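Local coordinates for protein blue-light receptor of the BLUF-family (Rhodobacter sphaeroides, PDB 2BYC) that binds flavin mononucleotide in its BLUF domain and probably acts as a blue-light photoreceptor in signal transduction, at residues S30-L35 and W93-I97; L37-G41 and I54-A60. All blocks are in the same frame, centred on the assembly; numbering follows the deposited sequence.

Contact 1: S30-L35 and W93-I97. With FMN (flavin mononucleotide), chain C.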
loop_
_atom_site.group_PDB
_atom_site.type_symbol
_atom_site.label_atom_id
_atom_site.label_comp_id
_atom_site.label_asym_id
_atom_site.label_seq_id
_atom_site.Cartn_x
_atom_site.Cartn_y
_atom_site.Cartn_z
ATOM N N SER A 30 5.303 8.886 -5.949
ATOM C CA SER A 30 5.698 7.829 -5.084
ATOM C C SER A 30 6.805 6.993 -5.715
ATOM O O SER A 30 7.716 6.548 -5.039
ATOM C CB SER A 30 4.501 6.950 -4.797
ATOM O OG SER A 30 4.238 6.275 -5.969
ATOM N N ARG A 31 6.746 6.796 -7.022
ATOM C CA ARG A 31 7.768 6.035 -7.670
ATOM C C ARG A 31 9.167 6.688 -7.413
ATOM O O ARG A 31 10.165 5.992 -7.118
ATOM C CB ARG A 31 7.447 5.885 -9.170
ATOM C CG ARG A 31 8.389 4.926 -9.887
ATOM C CD ARG A 31 8.375 5.042 -11.401
ATOM N NE ARG A 31 9.270 3.989 -11.935
ATOM C CZ ARG A 31 9.413 3.626 -13.226
ATOM N NH1 ARG A 31 8.738 4.225 -14.229
ATOM N NH2 ARG A 31 10.267 2.654 -13.530
ATOM N N VAL A 32 9.263 8.014 -7.466
ATOM C CA VAL A 32 10.566 8.608 -7.246
ATOM C C VAL A 32 10.995 8.667 -5.742
ATOM O O VAL A 32 12.146 8.220 -5.351
ATOM C CB VAL A 32 10.658 9.915 -7.975
ATOM C CG1 VAL A 32 12.034 10.606 -7.687
ATOM C CG2 VAL A 32 10.463 9.649 -9.506
ATOM N N ARG A 33 10.083 9.144 -4.894
ATOM C CA ARG A 33 10.272 9.168 -3.437
ATOM C C ARG A 33 10.555 7.798 -2.865
ATOM O O ARG A 33 11.567 7.569 -2.171
ATOM C CB ARG A 33 8.995 9.727 -2.791
ATOM C CG ARG A 33 8.993 9.934 -1.292
ATOM C CD ARG A 33 9.557 11.297 -0.972
ATOM N NE ARG A 33 8.586 12.381 -0.739
ATOM C CZ ARG A 33 7.850 13.006 -1.638
ATOM N NH1 ARG A 33 7.850 12.655 -2.894
ATOM N NH2 ARG A 33 7.060 13.971 -1.253
ATOM N N ASN A 34 9.696 6.829 -3.157
ATOM C CA ASN A 34 9.947 5.503 -2.560
ATOM C C ASN A 34 11.308 4.912 -2.956
ATOM O O ASN A 34 12.030 4.291 -2.161
ATOM C CB ASN A 34 8.809 4.519 -2.888
ATOM C CG ASN A 34 7.534 4.916 -2.252
ATOM O OD1 ASN A 34 7.460 5.917 -1.577
ATOM N ND2 ASN A 34 6.509 4.146 -2.460
ATOM N N LEU A 35 11.656 5.080 -4.214
ATOM C CA LEU A 35 12.927 4.581 -4.705
ATOM C C LEU A 35 14.118 5.160 -3.869
ATOM O O LEU A 35 15.059 4.410 -3.447
ATOM C CB LEU A 35 13.045 4.941 -6.191
ATOM C CG LEU A 35 13.649 3.898 -7.125
ATOM C CD1 LEU A 35 15.091 4.214 -7.172
ATOM C CD2 LEU A 35 13.367 2.424 -6.735
ATOM N N TRP A 93 8.690 -3.615 -6.206
ATOM C CA TRP A 93 7.789 -2.471 -6.486
ATOM C C TRP A 93 7.926 -1.396 -5.459
ATOM O O TRP A 93 7.627 -1.583 -4.279
ATOM C CB TRP A 93 6.325 -2.877 -6.553
ATOM C CG TRP A 93 6.061 -4.061 -7.395
ATOM C CD1 TRP A 93 6.138 -5.374 -7.021
ATOM C CD2 TRP A 93 5.696 -4.048 -8.775
ATOM N NE1 TRP A 93 5.840 -6.173 -8.094
ATOM C CE2 TRP A 93 5.546 -5.381 -9.175
ATOM C CE3 TRP A 93 5.459 -3.031 -9.705
ATOM C CZ2 TRP A 93 5.132 -5.736 -10.444
ATOM C CZ3 TRP A 93 5.065 -3.395 -11.015
ATOM C CH2 TRP A 93 4.915 -4.736 -11.354
ATOM N N SER A 94 8.360 -0.266 -5.972
ATOM C CA SER A 94 8.379 1.010 -5.321
ATOM C C SER A 94 6.982 1.400 -4.796
ATOM O O SER A 94 6.873 1.800 -3.672
ATOM C CB SER A 94 8.895 2.029 -6.344
ATOM O OG SER A 94 9.200 3.255 -5.728
ATOM N N MET A 95 5.956 1.253 -5.640
ATOM C CA MET A 95 4.527 1.322 -5.251
ATOM C C MET A 95 3.874 0.651 -6.452
ATOM O O MET A 95 4.126 1.015 -7.551
ATOM C CB MET A 95 4.087 2.778 -5.007
ATOM C CG MET A 95 2.777 2.998 -4.206
ATOM S SD MET A 95 2.549 1.639 -3.094
ATOM C CE MET A 95 3.903 1.859 -1.901
ATOM N N ARG A 96 3.149 -0.423 -6.250
ATOM C CA ARG A 96 2.377 -0.971 -7.366
ATOM C C ARG A 96 0.928 -0.571 -7.037
ATOM O O ARG A 96 0.529 -0.682 -5.873
ATOM C CB ARG A 96 2.488 -2.476 -7.464
ATOM C CG ARG A 96 1.946 -2.948 -8.840
ATOM C CD ARG A 96 1.964 -4.401 -8.881
ATOM N NE ARG A 96 1.427 -4.996 -10.105
ATOM C CZ ARG A 96 0.169 -4.905 -10.561
ATOM N NH1 ARG A 96 -0.735 -4.137 -9.953
ATOM N NH2 ARG A 96 -0.180 -5.567 -11.674
ATOM N N ILE A 97 0.175 -0.021 -7.970
ATOM C CA ILE A 97 -1.227 0.298 -7.628
ATOM C C ILE A 97 -1.982 -0.942 -8.055
ATOM O O ILE A 97 -1.654 -1.567 -9.097
ATOM C CB ILE A 97 -1.769 1.529 -8.314
ATOM C CG1 ILE A 97 -3.192 1.742 -7.823
ATOM C CG2 ILE A 97 -1.663 1.452 -9.805
ATOM C CD1 ILE A 97 -3.812 3.019 -8.183
HETATM N N1 FMN C . 3.863 9.552 -1.909
HETATM C C2 FMN C . 5.014 8.796 -1.914
HETATM O O2 FMN C . 6.122 9.344 -2.125
HETATM N N3 FMN C . 4.979 7.457 -1.704
HETATM C C4 FMN C . 3.764 6.896 -1.520
HETATM O O4 FMN C . 3.717 5.734 -1.271
HETATM C C4A FMN C . 2.582 7.644 -1.511
HETATM N N5 FMN C . 1.362 7.021 -1.313
HETATM C C5A FMN C . 0.178 7.768 -1.221
HETATM C C6 FMN C . -1.034 7.159 -0.985
HETATM C C7 FMN C . -2.245 7.867 -0.955
HETATM C C7M FMN C . -3.551 7.180 -0.535
HETATM C C8 FMN C . -2.199 9.233 -1.140
HETATM C C8M FMN C . -3.448 10.096 -1.056
HETATM C C9 FMN C . -0.979 9.867 -1.368
HETATM C C9A FMN C . 0.234 9.113 -1.407
HETATM N N10 FMN C . 1.479 9.735 -1.654
HETATM C C10 FMN C . 2.645 8.980 -1.682
HETATM C "C1'" FMN C . 1.575 11.126 -2.182
HETATM C "C2'" FMN C . 2.294 11.845 -1.064
HETATM O "O2'" FMN C . 1.233 12.188 -0.220
HETATM C "C3'" FMN C . 3.124 13.074 -1.473
HETATM O "O3'" FMN C . 2.252 14.109 -1.800
HETATM C "C4'" FMN C . 4.100 12.896 -2.625
HETATM O "O4'" FMN C . 5.231 12.056 -2.308
HETATM C "C5'" FMN C . 4.672 14.265 -3.007
HETATM O "O5'" FMN C . 4.128 14.892 -4.170
HETATM P P FMN C . 5.023 16.119 -4.686
HETATM O O1P FMN C . 4.496 16.683 -6.015
HETATM O O2P FMN C . 4.902 17.156 -3.577
HETATM O O3P FMN C . 6.391 15.491 -4.784
#
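Asn34 reaches from helix 19-37 to the loop residue Ser94 and to the flavin with a single amide. Its ND2 donates to Ser94 O at 2.7 Å with an N-H...O angle of 168°. That oxygen lies close to the amide plane of Asn34, whereas the nitrogen stands above the carbonyl plane of Ser94; the bond is straight at the hydrogen, but does not follow a lone pair of Ser94 O. With CG anti to its own carbonyl carbon (chi1 -66°), the amide is carried between loop and flavin, and the near-zero second torsion directs OD1 to the isoalloxazine, where FMN N3 donates to it at 2.9 Å and 177°. A weak bond of 3.4 Å from Asn34 ND2 to FMN O4 completes the set.

Ser94 answers with its hydroxyl: OG donates to Arg31 O at 3.2 Å, tilted out of that carbonyl plane. Met95, bent at its second and third torsions, brings CE to 3.5 Å from Asn34 ND2. Ser30 CB lies 3.2 Å from FMN N3, while its OG bonds back to Met27 O. Both ends of the Asn34 amide are thus engaged, which fixes its flip and links the pyrimidine edge of the flavin, through one amide, to the backbone of Ser94.

Contact 2: L37-G41 and I54-A60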
loop_
_atom_site.group_PDB
_atom_site.type_symbol
_atom_site.label_atom_id
_atom_site.label_comp_id
_atom_site.label_asym_id
_atom_site.label_seq_id
_atom_site.Cartn_x
_atom_site.Cartn_y
_atom_site.Cartn_z
ATOM N N LEU A 37 13.880 6.567 -0.888
ATOM C CA LEU A 37 13.795 6.252 0.538
ATOM C C LEU A 37 14.071 4.791 0.858
ATOM O O LEU A 37 14.280 4.411 1.998
ATOM C CB LEU A 37 12.375 6.500 1.021
ATOM C CG LEU A 37 11.967 7.930 1.236
ATOM C CD1 LEU A 37 10.539 7.956 1.867
ATOM C CD2 LEU A 37 12.979 8.567 2.133
ATOM N N GLY A 38 14.022 3.968 -0.146
ATOM C CA GLY A 38 14.118 2.540 0.088
ATOM C C GLY A 38 12.732 2.014 0.493
ATOM O O GLY A 38 12.617 0.987 1.126
ATOM N N ILE A 39 11.672 2.686 0.103
ATOM C CA ILE A 39 10.344 2.074 0.320
ATOM C C ILE A 39 9.838 1.223 -0.835
ATOM O O ILE A 39 10.111 1.520 -1.961
ATOM C CB ILE A 39 9.291 3.191 0.609
ATOM C CG1 ILE A 39 9.780 4.022 1.783
ATOM C CG2 ILE A 39 7.955 2.614 0.878
ATOM C CD1 ILE A 39 9.727 3.235 3.049
ATOM N N THR A 40 9.113 0.140 -0.550
ATOM C CA THR A 40 8.449 -0.659 -1.554
ATOM C C THR A 40 7.092 -0.993 -1.025
ATOM O O THR A 40 6.870 -0.872 0.152
ATOM C CB THR A 40 9.240 -1.989 -1.831
ATOM O OG1 THR A 40 9.454 -2.722 -0.599
ATOM C CG2 THR A 40 10.499 -1.687 -2.550
ATOM N N GLY A 41 6.149 -1.343 -1.891
ATOM C CA GLY A 41 4.842 -1.674 -1.365
ATOM C C GLY A 41 3.755 -1.601 -2.433
ATOM O O GLY A 41 4.067 -1.502 -3.663
ATOM N N ILE A 54 3.433 -0.200 2.980
ATOM C CA ILE A 54 4.783 0.275 2.585
ATOM C C ILE A 54 5.733 -0.416 3.461
ATOM O O ILE A 54 5.414 -0.683 4.639
ATOM C CB ILE A 54 4.959 1.799 2.868
ATOM C CG1 ILE A 54 4.572 2.085 4.320
ATOM C CG2 ILE A 54 4.181 2.646 1.839
ATOM C CD1 ILE A 54 4.642 3.502 4.741
ATOM N N GLU A 55 6.880 -0.779 2.912
ATOM C CA GLU A 55 7.824 -1.572 3.728
ATOM C C GLU A 55 9.191 -0.998 3.431
ATOM O O GLU A 55 9.449 -0.517 2.363
ATOM C CB GLU A 55 7.788 -3.025 3.392
ATOM C CG GLU A 55 7.911 -3.287 1.943
ATOM C CD GLU A 55 7.550 -4.708 1.594
ATOM O OE1 GLU A 55 6.991 -5.394 2.449
ATOM O OE2 GLU A 55 7.841 -5.129 0.463
ATOM N N GLY A 56 10.019 -0.956 4.429
ATOM C CA GLY A 56 11.331 -0.349 4.290
ATOM C C GLY A 56 11.891 -0.079 5.668
ATOM O O GLY A 56 11.354 -0.536 6.613
ATOM N N PRO A 57 13.002 0.656 5.773
ATOM C CA PRO A 57 13.591 1.063 7.080
ATOM C C PRO A 57 12.538 1.728 8.040
ATOM O O PRO A 57 11.792 2.667 7.643
ATOM C CB PRO A 57 14.672 2.085 6.704
ATOM C CG PRO A 57 14.935 1.921 5.143
ATOM C CD PRO A 57 13.797 1.038 4.568
ATOM N N ARG A 58 12.550 1.364 9.321
ATOM C CA ARG A 58 11.519 1.907 10.252
ATOM C C ARG A 58 11.405 3.439 10.117
ATOM O O ARG A 58 10.273 4.015 10.081
ATOM C CB ARG A 58 11.818 1.533 11.717
ATOM C CG ARG A 58 10.846 2.213 12.693
ATOM C CD ARG A 58 10.198 1.157 13.690
ATOM N NE ARG A 58 11.292 0.381 14.099
ATOM C CZ ARG A 58 11.364 -0.889 14.415
ATOM N NH1 ARG A 58 10.329 -1.711 14.516
ATOM N NH2 ARG A 58 12.586 -1.314 14.635
ATOM N N SER A 59 12.570 4.096 10.052
ATOM C CA SER A 59 12.644 5.544 10.008
ATOM C C SER A 59 12.096 6.096 8.701
ATOM O O SER A 59 11.409 7.144 8.717
ATOM C CB SER A 59 14.060 6.040 10.159
ATOM O OG SER A 59 14.817 5.449 9.098
ATOM N N ALA A 60 12.338 5.407 7.591
ATOM C CA ALA A 60 11.743 5.832 6.289
ATOM C C ALA A 60 10.245 5.590 6.263
ATOM O O ALA A 60 9.525 6.374 5.689
ATOM C CB ALA A 60 12.368 5.090 5.105
#
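Thr40 and Glu55 meet through matching first torsions: OG1 of Thr40 (chi1 55°) and CG of Glu55 (chi1 50°) each sit between the backbone N and the carbonyl carbon of their own residue. Both side chains leave the same face of the hairpin, and they cross at an angle, with Thr40 OG1 3.0 Å from Glu55 CG. Beyond CG the glutamate is extended, which places OE2 3.1 Å from Thr40 OG1; the hydroxyl donates to the anti lone pair of that oxygen. Phe90 N is a second donor to OE2 and Arg89 N binds OE1, so the buried carboxylate is gripped at both oxygens and probably stays charged. Arg88 NH1, for its part, bonds to Thr40 OG1.

Beneath these side chains Thr40 and Glu55 form an antiparallel hydrogen-bonded pair. Thr40 N donates to Glu55 O at 3.0 Å, and Glu55 N donates to Thr40 O at 2.8 Å. The following pair, Gly41 with Ile54, is non-hydrogen-bonded, and its CA atoms approach to 4.4 Å, a spacing that the missing side chain of Gly41 permits.

Apolar contacts continue the joint. Ile39 CG2 rests on Ile54 CB at 3.7 Å, while its other branch sends CD1 to Ala60 CB at 3.8 Å, so one residue bridges strand and helix. At Gly38, which leaves helix 19-37 with positive phi, the carbonyl oxygen lies 3.6 Å from Pro57 CD.

Pro57 occupies the N-cap position of helix 58-69, just after the corner at Gly56. The open end of the hairpin 40-45/49-55 lies where helix 19-37 finishes and helix 58-69 starts; strand 5-14 flanks 49-55, and strand 96-98 runs parallel to 40-45.

How the contacts relate
The centres of contacts 1 and 2 lie about 10 Å apart, and contact 2 is nested within the chain loop that contact 1 closes: 30-35, 37-41, 54-60, then 93-97. Helix 19-37 passes through the short 38-39 turn into strand 40-45; at that junction Asn34 O and Ile39 N, 2.8 Å apart, probably share a hydrogen bond. A second probable one joins Trp93 O to Gly41 N, also 2.8 Å apart, so 37-41 is tied to both segments of contact 1. Strands 40-45 and 96-98 are parallel neighbours in the mixed sheet, so both contacts reach it. Met95 CE lies 3.5 Å from Gly41 C, so Met95 packs against both the flavin-binding amide and the hairpin strand within one BLUF domain.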